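Local coordinates for nucleoprotein (Schmallenberg virus, PDB 4JNG) that encapsidates the viral RNA genome as a tetramer-forming nucleoprotein, shielding it from nucleases and presenting it as template for transcription and replication, at residues D156-K169 with K197-G209. Residues are numbered along the deposited sequence; the frame is centred on the assembly and turned at random.
With nucleotides of chain A.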
ATOM      1  N   ASP B 156      -0.253 -31.211 -21.107  1.00  7.99           N
ATOM      2  CA  ASP B 156      -1.195 -31.100 -22.219  1.00  9.63           C
ATOM      3  C   ASP B 156      -1.769 -29.689 -22.322  1.00  9.77           C
ATOM      4  O   ASP B 156      -2.985 -29.501 -22.302  1.00 10.07           O
ATOM      5  CB  ASP B 156      -2.319 -32.137 -22.051  1.00 11.47           C
ATOM      6  CG  ASP B 156      -1.819 -33.566 -22.173  1.00 14.59           C
ATOM      7  OD1 ASP B 156      -1.015 -33.853 -23.089  1.00 16.34           O
ATOM      8  OD2 ASP B 156      -2.243 -34.413 -21.360  1.00 18.30           O
ATOM      9  N   PHE B 157      -0.866 -28.710 -22.382  1.00 10.23           N
ATOM     10  CA  PHE B 157      -1.197 -27.290 -22.581  1.00 10.98           C
ATOM     11  C   PHE B 157      -2.059 -26.622 -21.502  1.00 11.23           C
ATOM     12  O   PHE B 157      -2.390 -25.449 -21.635  1.00 12.30           O
ATOM     13  CB  PHE B 157      -1.853 -27.079 -23.959  1.00 13.21           C
ATOM     14  CG  PHE B 157      -0.875 -27.021 -25.098  1.00 16.20           C
ATOM     15  CD1 PHE B 157      -0.073 -25.903 -25.281  1.00 19.57           C
ATOM     16  CD2 PHE B 157      -0.769 -28.075 -26.000  1.00 17.25           C
ATOM     17  CE1 PHE B 157       0.827 -25.841 -26.334  1.00 22.16           C
ATOM     18  CE2 PHE B 157       0.127 -28.020 -27.052  1.00 19.58           C
ATOM     19  CZ  PHE B 157       0.928 -26.900 -27.219  1.00 22.66           C
ATOM     20  N   TYR B 158      -2.410 -27.326 -20.431  1.00 11.95           N
ATOM     21  CA  TYR B 158      -3.355 -26.764 -19.459  1.00 12.20           C
ATOM     22  C   TYR B 158      -2.889 -25.467 -18.780  1.00  9.76           C
ATOM     23  O   TYR B 158      -3.687 -24.546 -18.625  1.00 10.61           O
ATOM     24  CB  TYR B 158      -3.779 -27.811 -18.416  1.00 14.09           C
ATOM     25  CG  TYR B 158      -4.842 -28.743 -18.950  1.00 15.73           C
ATOM     26  CD1 TYR B 158      -6.072 -28.244 -19.369  1.00 18.09           C
ATOM     27  CD2 TYR B 158      -4.616 -30.108 -19.069  1.00 14.88           C
ATOM     28  CE1 TYR B 158      -7.052 -29.079 -19.875  1.00 19.53           C
ATOM     29  CE2 TYR B 158      -5.594 -30.951 -19.575  1.00 17.46           C
ATOM     30  CZ  TYR B 158      -6.808 -30.430 -19.973  1.00 20.07           C
ATOM     31  OH  TYR B 158      -7.782 -31.256 -20.474  1.00 23.87           O
ATOM     32  N   PRO B 159      -1.608 -25.387 -18.372  1.00  5.97           N
ATOM     33  CA  PRO B 159      -1.155 -24.168 -17.699  1.00  5.43           C
ATOM     34  C   PRO B 159      -1.262 -22.917 -18.583  1.00  5.99           C
ATOM     35  O   PRO B 159      -1.552 -21.840 -18.079  1.00  5.81           O
ATOM     36  CB  PRO B 159       0.313 -24.469 -17.362  1.00  5.07           C
ATOM     37  CG  PRO B 159       0.406 -25.951 -17.347  1.00  5.03           C
ATOM     38  CD  PRO B 159      -0.569 -26.431 -18.379  1.00  5.22           C
ATOM     39  N   LEU B 160      -1.035 -23.082 -19.883  1.00  7.04           N
ATOM     40  CA  LEU B 160      -1.194 -22.001 -20.854  1.00  8.72           C
ATOM     41  C   LEU B 160      -2.616 -21.469 -20.902  1.00 10.17           C
ATOM     42  O   LEU B 160      -2.830 -20.263 -20.793  1.00 11.09           O
ATOM     43  CB  LEU B 160      -0.790 -22.465 -22.256  1.00  9.67           C
ATOM     44  CG  LEU B 160      -1.136 -21.503 -23.400  1.00 11.25           C
ATOM     45  CD1 LEU B 160      -0.471 -20.149 -23.214  1.00 11.03           C
ATOM     46  CD2 LEU B 160      -0.746 -22.124 -24.730  1.00 13.73           C
ATOM     47  N   VAL B 161      -3.579 -22.371 -21.077  1.00 12.62           N
ATOM     48  CA  VAL B 161      -4.979 -21.970 -21.232  1.00 13.58           C
ATOM     49  C   VAL B 161      -5.609 -21.589 -19.889  1.00 13.61           C
ATOM     50  O   VAL B 161      -6.471 -20.713 -19.841  1.00 14.66           O
ATOM     51  CB  VAL B 161      -5.829 -23.031 -21.978  1.00 14.45           C
ATOM     52  CG1 VAL B 161      -5.208 -23.352 -23.332  1.00 14.58           C
ATOM     53  CG2 VAL B 161      -6.018 -24.303 -21.156  1.00 15.53           C
ATOM     54  N   ILE B 162      -5.174 -22.230 -18.804  1.00 12.64           N
ATOM     55  CA  ILE B 162      -5.577 -21.817 -17.448  1.00 11.05           C
ATOM     56  C   ILE B 162      -5.241 -20.341 -17.198  1.00 12.08           C
ATOM     57  O   ILE B 162      -5.970 -19.638 -16.494  1.00 11.93           O
ATOM     58  CB  ILE B 162      -4.904 -22.680 -16.359  1.00 10.80           C
ATOM     59  CG1 ILE B 162      -5.552 -24.073 -16.302  1.00 11.10           C
ATOM     60  CG2 ILE B 162      -5.020 -22.015 -14.985  1.00 10.62           C
ATOM     61  CD1 ILE B 162      -4.774 -25.094 -15.489  1.00 10.84           C
ATOM     62  N   GLU B 163      -4.127 -19.884 -17.762  1.00 12.97           N
ATOM     63  CA  GLU B 163      -3.702 -18.502 -17.590  1.00 13.98           C
ATOM     64  C   GLU B 163      -4.506 -17.571 -18.493  1.00 12.98           C
ATOM     65  O   GLU B 163      -4.893 -16.480 -18.071  1.00 13.24           O
ATOM     66  CB  GLU B 163      -2.208 -18.361 -17.862  1.00 16.21           C
ATOM     67  CG  GLU B 163      -1.505 -17.446 -16.877  1.00 20.66           C
ATOM     68  CD  GLU B 163      -0.214 -18.045 -16.350  1.00 25.23           C
ATOM     69  OE1 GLU B 163      -0.253 -18.679 -15.275  1.00 30.38           O
ATOM     70  OE2 GLU B 163       0.831 -17.889 -17.015  1.00 31.17           O
ATOM     71  N   MET B 164      -4.758 -18.006 -19.728  1.00 13.87           N
ATOM     72  CA  MET B 164      -5.631 -17.262 -20.633  1.00 15.93           C
ATOM     73  C   MET B 164      -6.964 -17.004 -19.942  1.00 14.47           C
ATOM     74  O   MET B 164      -7.388 -15.856 -19.817  1.00 16.94           O
ATOM     75  CB  MET B 164      -5.849 -18.017 -21.953  1.00 19.79           C
ATOM     76  CG  MET B 164      -4.727 -17.835 -22.964  1.00 24.71           C
ATOM     77  SD  MET B 164      -4.985 -18.776 -24.482  1.00 29.00           S
ATOM     78  CE  MET B 164      -3.565 -18.269 -25.444  1.00 30.81           C
ATOM     79  N   HIS B 165      -7.600 -18.076 -19.468  1.00 11.66           N
ATOM     80  CA  HIS B 165      -8.862 -17.969 -18.737  1.00 11.01           C
ATOM     81  C   HIS B 165      -8.770 -17.047 -17.519  1.00 10.78           C
ATOM     82  O   HIS B 165      -9.751 -16.395 -17.169  1.00 11.16           O
ATOM     83  CB  HIS B 165      -9.370 -19.355 -18.308  1.00 12.77           C
ATOM     84  CG  HIS B 165      -9.927 -20.168 -19.437  1.00 15.90           C
ATOM     85  ND1 HIS B 165     -11.089 -19.825 -20.094  1.00 18.99           N
ATOM     86  CD2 HIS B 165      -9.484 -21.305 -20.024  1.00 17.97           C
ATOM     87  CE1 HIS B 165     -11.338 -20.715 -21.039  1.00 21.40           C
ATOM     88  NE2 HIS B 165     -10.380 -21.625 -21.016  1.00 21.09           N
ATOM     89  N   ARG B 166      -7.610 -16.998 -16.866  1.00 11.07           N
ATOM     90  CA  ARG B 166      -7.437 -16.101 -15.721  1.00 13.45           C
ATOM     91  C   ARG B 166      -7.474 -14.627 -16.140  1.00 16.80           C
ATOM     92  O   ARG B 166      -7.964 -13.791 -15.391  1.00 20.27           O
ATOM     93  CB  ARG B 166      -6.144 -16.396 -14.960  1.00 15.01           C
ATOM     94  CG  ARG B 166      -6.249 -17.538 -13.954  1.00 18.53           C
ATOM     95  CD  ARG B 166      -5.148 -17.440 -12.911  1.00 22.02           C
ATOM     96  NE  ARG B 166      -3.812 -17.433 -13.514  1.00 23.33           N
ATOM     97  CZ  ARG B 166      -2.675 -17.270 -12.837  1.00 26.67           C
ATOM     98  NH1 ARG B 166      -2.683 -17.086 -11.526  1.00 28.92           N
ATOM     99  NH2 ARG B 166      -1.514 -17.267 -13.471  1.00 26.86           N
ATOM    100  N   VAL B 167      -6.958 -14.315 -17.327  1.00 19.93           N
ATOM    101  CA  VAL B 167      -7.024 -12.954 -17.862  1.00 24.20           C
ATOM    102  C   VAL B 167      -8.463 -12.613 -18.267  1.00 21.77           C
ATOM    103  O   VAL B 167      -8.926 -11.485 -18.073  1.00 20.69           O
ATOM    104  CB  VAL B 167      -6.082 -12.784 -19.080  1.00 32.60           C
ATOM    105  CG1 VAL B 167      -6.299 -11.439 -19.771  1.00 41.07           C
ATOM    106  CG2 VAL B 167      -4.627 -12.940 -18.655  1.00 32.39           C
ATOM    107  N   LEU B 168      -9.162 -13.600 -18.818  1.00 19.46           N
ATOM    108  CA  LEU B 168     -10.499 -13.391 -19.366  1.00 19.16           C
ATOM    109  C   LEU B 168     -11.606 -13.337 -18.318  1.00 11.98           C
ATOM    110  O   LEU B 168     -12.450 -12.446 -18.361  1.00 20.58           O
ATOM    111  CB  LEU B 168     -10.828 -14.483 -20.388  1.00 21.45           C
ATOM    112  CG  LEU B 168     -10.147 -14.316 -21.746  1.00 21.29           C
ATOM    113  CD1 LEU B 168     -10.143 -15.631 -22.514  1.00 23.50           C
ATOM    114  CD2 LEU B 168     -10.826 -13.208 -22.545  1.00 21.86           C
ATOM    115  N   LYS B 169     -11.621 -14.291 -17.395  1.00 19.28           N
ATOM    116  CA  LYS B 169     -12.731 -14.410 -16.443  1.00 19.26           C
ATOM    117  C   LYS B 169     -12.429 -13.700 -15.134  1.00 21.18           C
ATOM    118  O   LYS B 169     -13.266 -12.964 -14.613  1.00 19.91           O
ATOM    119  CB  LYS B 169     -13.080 -15.875 -16.217  1.00 13.14           C
ATOM    120  CG  LYS B 169     -13.486 -16.563 -17.507  1.00 11.90           C
ATOM    121  CD  LYS B 169     -14.367 -17.774 -17.262  1.00 13.07           C
ATOM    122  CE  LYS B 169     -14.504 -18.599 -18.531  1.00 16.00           C
ATOM    123  NZ  LYS B 169     -15.371 -19.793 -18.339  1.00 20.00           N
ATOM    124  N   LYS B 197       0.259 -26.262 -33.269  1.00 42.56           N
ATOM    125  CA  LYS B 197      -0.489 -27.046 -32.273  1.00 39.75           C
ATOM    126  C   LYS B 197      -1.768 -26.327 -31.824  1.00 37.61           C
ATOM    127  O   LYS B 197      -2.322 -26.638 -30.769  1.00 39.16           O
ATOM    128  CB  LYS B 197       0.396 -27.349 -31.056  1.00 39.78           C
ATOM    129  CG  LYS B 197       1.586 -28.247 -31.348  1.00 38.52           C
ATOM    130  CD  LYS B 197       1.160 -29.683 -31.614  1.00 40.30           C
ATOM    131  CE  LYS B 197       2.366 -30.572 -31.873  1.00 41.44           C
ATOM    132  NZ  LYS B 197       1.979 -31.985 -32.144  1.00 44.00           N
ATOM    133  N   ILE B 198      -2.241 -25.390 -32.644  1.00 36.13           N
ATOM    134  CA  ILE B 198      -3.439 -24.588 -32.349  1.00 37.04           C
ATOM    135  C   ILE B 198      -4.693 -25.444 -32.070  1.00 38.49           C
ATOM    136  O   ILE B 198      -5.536 -25.062 -31.257  1.00 38.17           O
ATOM    137  CB  ILE B 198      -3.713 -23.580 -33.504  1.00 34.34           C
ATOM    138  CG1 ILE B 198      -4.685 -22.469 -33.071  1.00 31.64           C
ATOM    139  CG2 ILE B 198      -4.197 -24.294 -34.762  1.00 32.65           C
ATOM    140  CD1 ILE B 198      -4.002 -21.147 -32.786  1.00 25.73           C
ATOM    141  N   THR B 199      -4.801 -26.594 -32.739  1.00 36.66           N
ATOM    142  CA  THR B 199      -5.950 -27.498 -32.583  1.00 35.11           C
ATOM    143  C   THR B 199      -5.976 -28.135 -31.191  1.00 35.32           C
ATOM    144  O   THR B 199      -7.024 -28.177 -30.540  1.00 35.48           O
ATOM    145  CB  THR B 199      -5.933 -28.614 -33.657  1.00 31.58           C
ATOM    146  OG1 THR B 199      -5.924 -28.025 -34.965  1.00 34.29           O
ATOM    147  CG2 THR B 199      -7.148 -29.527 -33.534  1.00 22.22           C
ATOM    148  N   GLU B 200      -4.824 -28.641 -30.755  1.00 36.75           N
ATOM    149  CA  GLU B 200      -4.663 -29.151 -29.389  1.00 36.04           C
ATOM    150  C   GLU B 200      -4.956 -28.067 -28.357  1.00 34.99           C
ATOM    151  O   GLU B 200      -5.628 -28.321 -27.358  1.00 32.88           O
ATOM    152  CB  GLU B 200      -3.242 -29.695 -29.158  1.00 34.34           C
ATOM    153  CG  GLU B 200      -3.139 -31.213 -29.061  1.00 37.04           C
ATOM    154  CD  GLU B 200      -3.187 -31.909 -30.409  1.00 37.20           C
ATOM    155  OE1 GLU B 200      -3.885 -31.416 -31.318  1.00 36.78           O
ATOM    156  OE2 GLU B 200      -2.528 -32.961 -30.555  1.00 38.90           O
ATOM    157  N   ILE B 201      -4.449 -26.861 -28.606  1.00 36.56           N
ATOM    158  CA  ILE B 201      -4.568 -25.764 -27.648  1.00 35.31           C
ATOM    159  C   ILE B 201      -6.022 -25.329 -27.525  1.00 35.69           C
ATOM    160  O   ILE B 201      -6.531 -25.175 -26.413  1.00 31.12           O
ATOM    161  CB  ILE B 201      -3.681 -24.559 -28.033  1.00 33.99           C
ATOM    162  CG1 ILE B 201      -2.204 -24.967 -28.019  1.00 35.66           C
ATOM    163  CG2 ILE B 201      -3.885 -23.400 -27.060  1.00 28.35           C
ATOM    164  CD1 ILE B 201      -1.296 -24.030 -28.784  1.00 34.98           C
ATOM    165  N   LYS B 202      -6.685 -25.150 -28.666  1.00 37.52           N
ATOM    166  CA  LYS B 202      -8.100 -24.782 -28.682  1.00 35.41           C
ATOM    167  C   LYS B 202      -8.932 -25.868 -27.993  1.00 28.62           C
ATOM    168  O   LYS B 202      -9.885 -25.564 -27.274  1.00 25.69           O
ATOM    169  CB  LYS B 202      -8.602 -24.552 -30.116  1.00 38.73           C
ATOM    170  CG  LYS B 202      -9.504 -23.334 -30.275  1.00 41.49           C
ATOM    171  CD  LYS B 202     -10.697 -23.368 -29.330  1.00 41.47           C
ATOM    172  CE  LYS B 202     -11.772 -22.376 -29.743  1.00 40.99           C
ATOM    173  NZ  LYS B 202     -11.289 -20.971 -29.698  1.00 38.79           N
ATOM    174  N   ALA B 203      -8.556 -27.128 -28.207  1.00 25.22           N
ATOM    175  CA  ALA B 203      -9.211 -28.248 -27.534  1.00 24.94           C
ATOM    176  C   ALA B 203      -9.077 -28.123 -26.015  1.00 21.24           C
ATOM    177  O   ALA B 203     -10.078 -28.105 -25.308  1.00 21.37           O
ATOM    178  CB  ALA B 203      -8.640 -29.573 -28.015  1.00 27.40           C
ATOM    179  N   ALA B 204      -7.843 -28.011 -25.526  1.00 20.35           N
ATOM    180  CA  ALA B 204      -7.584 -27.874 -24.084  1.00 18.33           C
ATOM    181  C   ALA B 204      -8.178 -26.584 -23.491  1.00 17.27           C
ATOM    182  O   ALA B 204      -8.639 -26.579 -22.343  1.00 16.51           O
ATOM    183  CB  ALA B 204      -6.091 -27.945 -23.800  1.00 18.30           C
ATOM    184  N   PHE B 205      -8.156 -25.501 -24.267  1.00 15.22           N
ATOM    185  CA  PHE B 205      -8.827 -24.255 -23.887  1.00 16.54           C
ATOM    186  C   PHE B 205     -10.313 -24.518 -23.624  1.00 17.85           C
ATOM    187  O   PHE B 205     -10.882 -24.013 -22.650  1.00 17.97           O
ATOM    188  CB  PHE B 205      -8.663 -23.207 -24.998  1.00 19.33           C
ATOM    189  CG  PHE B 205      -9.286 -21.871 -24.678  1.00 20.73           C
ATOM    190  CD1 PHE B 205      -8.654 -20.983 -23.813  1.00 19.82           C
ATOM    191  CD2 PHE B 205     -10.498 -21.495 -25.245  1.00 23.04           C
ATOM    192  CE1 PHE B 205      -9.220 -19.755 -23.515  1.00 19.83           C
ATOM    193  CE2 PHE B 205     -11.068 -20.263 -24.953  1.00 22.33           C
ATOM    194  CZ  PHE B 205     -10.429 -19.393 -24.085  1.00 21.60           C
ATOM    195  N   ASN B 206     -10.918 -25.314 -24.508  1.00 18.40           N
ATOM    196  CA  ASN B 206     -12.308 -25.753 -24.388  1.00 16.61           C
ATOM    197  C   ASN B 206     -12.532 -26.624 -23.146  1.00 16.97           C
ATOM    198  O   ASN B 206     -13.506 -26.429 -22.414  1.00 16.38           O
ATOM    199  CB  ASN B 206     -12.717 -26.518 -25.658  1.00 15.67           C
ATOM    200  CG  ASN B 206     -14.206 -26.801 -25.726  1.00 13.41           C
ATOM    201  OD1 ASN B 206     -15.028 -25.901 -25.557  1.00 19.93           O
ATOM    202  ND2 ASN B 206     -14.562 -28.055 -25.988  1.00 18.44           N
ATOM    203  N   SER B 207     -11.625 -27.571 -22.909  1.00 16.86           N
ATOM    204  CA  SER B 207     -11.696 -28.445 -21.726  1.00 16.35           C
ATOM    205  C   SER B 207     -11.761 -27.645 -20.425  1.00 14.56           C
ATOM    206  O   SER B 207     -12.645 -27.870 -19.598  1.00 11.79           O
ATOM    207  CB  SER B 207     -10.505 -29.408 -21.687  1.00 17.33           C
ATOM    208  OG  SER B 207     -10.723 -30.513 -22.547  1.00 22.47           O
ATOM    209  N   VAL B 208     -10.833 -26.702 -20.264  1.00 15.81           N
ATOM    210  CA  VAL B 208     -10.822 -25.812 -19.097  1.00 15.50           C
ATOM    211  C   VAL B 208     -11.993 -24.845 -19.163  1.00 14.98           C
ATOM    212  O   VAL B 208     -12.510 -24.421 -18.132  1.00 16.12           O
ATOM    213  CB  VAL B 208      -9.510 -24.998 -18.989  1.00 16.92           C
ATOM    214  CG1 VAL B 208      -9.552 -24.046 -17.795  1.00 16.55           C
ATOM    215  CG2 VAL B 208      -8.322 -25.934 -18.864  1.00 18.23           C
ATOM    216  N   GLY B 209     -12.401 -24.496 -20.380  1.00 16.24           N
ATOM    217  CA  GLY B 209     -13.535 -23.601 -20.592  1.00 16.35           C
ATOM    218  C   GLY B 209     -14.871 -24.163 -20.130  1.00 16.90           C
ATOM    219  O   GLY B 209     -15.829 -23.409 -19.939  1.00 19.08           O
TER
ATOM    220  P     U A  28      -3.398 -12.783  -4.502  1.00 24.81           P
ATOM    221  OP1   U A  28      -4.472 -12.095  -3.743  1.00 30.77           O
ATOM    222  OP2   U A  28      -2.197 -13.271  -3.781  1.00 24.58           O
ATOM    223  O5'   U A  28      -4.071 -13.994  -5.291  1.00 19.95           O
ATOM    224  C5'   U A  28      -5.423 -13.894  -5.777  1.00 19.14           C
ATOM    225  C4'   U A  28      -5.839 -15.174  -6.462  1.00 19.36           C
ATOM    226  O4'   U A  28      -4.993 -15.419  -7.611  1.00 17.63           O
ATOM    227  C3'   U A  28      -5.711 -16.435  -5.624  1.00 20.05           C
ATOM    228  O3'   U A  28      -6.823 -16.565  -4.749  1.00 22.06           O
ATOM    229  C2'   U A  28      -5.614 -17.530  -6.683  1.00 18.07           C
ATOM    230  O2'   U A  28      -6.860 -18.037  -7.115  1.00 19.57           O
ATOM    231  C1'   U A  28      -4.857 -16.817  -7.809  1.00 15.43           C
ATOM    232  N1    U A  28      -3.424 -17.140  -7.839  1.00 11.99           N
ATOM    233  C2    U A  28      -2.973 -17.987  -8.831  1.00 12.95           C
ATOM    234  O2    U A  28      -3.709 -18.471  -9.675  1.00 15.08           O
ATOM    235  N3    U A  28      -1.625 -18.246  -8.802  1.00 13.11           N
ATOM    236  C4    U A  28      -0.702 -17.757  -7.903  1.00 12.41           C
ATOM    237  O4    U A  28       0.481 -18.083  -8.010  1.00 13.09           O
ATOM    238  C5    U A  28      -1.245 -16.888  -6.905  1.00 11.97           C
ATOM    239  C6    U A  28      -2.556 -16.620  -6.905  1.00 11.66           C
ATOM    240  P     U A  27       1.848 -11.173  -4.785  1.00 19.39           P
ATOM    241  OP1   U A  27       1.738 -10.813  -3.349  1.00 19.68           O
ATOM    242  OP2   U A  27       2.475 -12.468  -5.162  1.00 19.84           O
ATOM    243  O5'   U A  27       0.378 -11.103  -5.405  1.00 19.05           O
ATOM    244  C5'   U A  27       0.123 -10.580  -6.727  1.00 18.79           C
ATOM    245  C4'   U A  27      -1.239 -10.992  -7.262  1.00 18.75           C
ATOM    246  O4'   U A  27      -1.102 -11.314  -8.677  1.00 20.18           O
ATOM    247  C3'   U A  27      -1.934 -12.197  -6.618  1.00 18.46           C
ATOM    248  O3'   U A  27      -2.915 -11.789  -5.670  1.00 20.82           O
ATOM    249  C2'   U A  27      -2.614 -12.874  -7.805  1.00 18.50           C
ATOM    250  O2'   U A  27      -3.868 -12.312  -8.140  1.00 19.62           O
ATOM    251  C1'   U A  27      -1.615 -12.608  -8.926  1.00 19.25           C
ATOM    252  N1    U A  27      -0.490 -13.558  -8.980  1.00 20.03           N
ATOM    253  C2    U A  27      -0.516 -14.538  -9.956  1.00 20.63           C
ATOM    254  O2    U A  27      -1.424 -14.652 -10.755  1.00 21.72           O
ATOM    255  N3    U A  27       0.564 -15.385  -9.951  1.00 19.16           N
ATOM    256  C4    U A  27       1.644 -15.357  -9.095  1.00 18.49           C
ATOM    257  O4    U A  27       2.541 -16.191  -9.221  1.00 20.90           O
ATOM    258  C5    U A  27       1.596 -14.318  -8.115  1.00 18.64           C
ATOM    259  C6    U A  27       0.560 -13.475  -8.092  1.00 19.71           C
TER
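His165 lies almost flat over one face of the Phe205 ring, an offset stack with centroids 4.1 Å apart and planes at 11°. From there its NE2 reaches the backbone of helix 198-209, donating to Phe205 O over 2.9 Å (N-H...O 159°). That carbonyl also accepts the helical bond from Gly209 N, so two donors grip it; an imidazole suits the place because it can stack and donate at once. Because chi1 of -178° swings its ring away from the backbone N, the Phe205 side chain enters a hole formed by Val161, Met164, His165 and Leu168, while Gln227 of the second subunit packs on it too.

The closely packed middle of the interface joins helices 158-168 and 198-209, whose axes approach to 8.9 Å. Val161, compact and branched, fits as a knob among Ile201, Ala204, Phe205 and Val208; the small Ala204 is consistent with this close approach. Val208 is the reciprocal knob, seated among Tyr158, Val161, Ile162 and His165, its CG2 meeting the Tyr158 ring edge at CD1, 3.3 Å away. At the N-cap of helix 158-168, Ile201 CG1 sits over the centre of the Phe157 ring, a CH-pi contact 3.5 Å from the centroid, and Tyr185 also stacks with this ring.

The solvent side is looser, and much of it is polar: Lys197 and Glu200 touch Phe157 through CB while their charged ends lead away, and Lys169 NZ stays 4.0 Å from Gly209 O. Beyond the interface, Arg166 on helix 158-168 binds RNA, its NH1 2.8 Å from O2 of U27 of chain A. The arrangement is a knobs-into-holes helix pair, crossing at -57°, within the orthobunyavirus nucleocapsid fold.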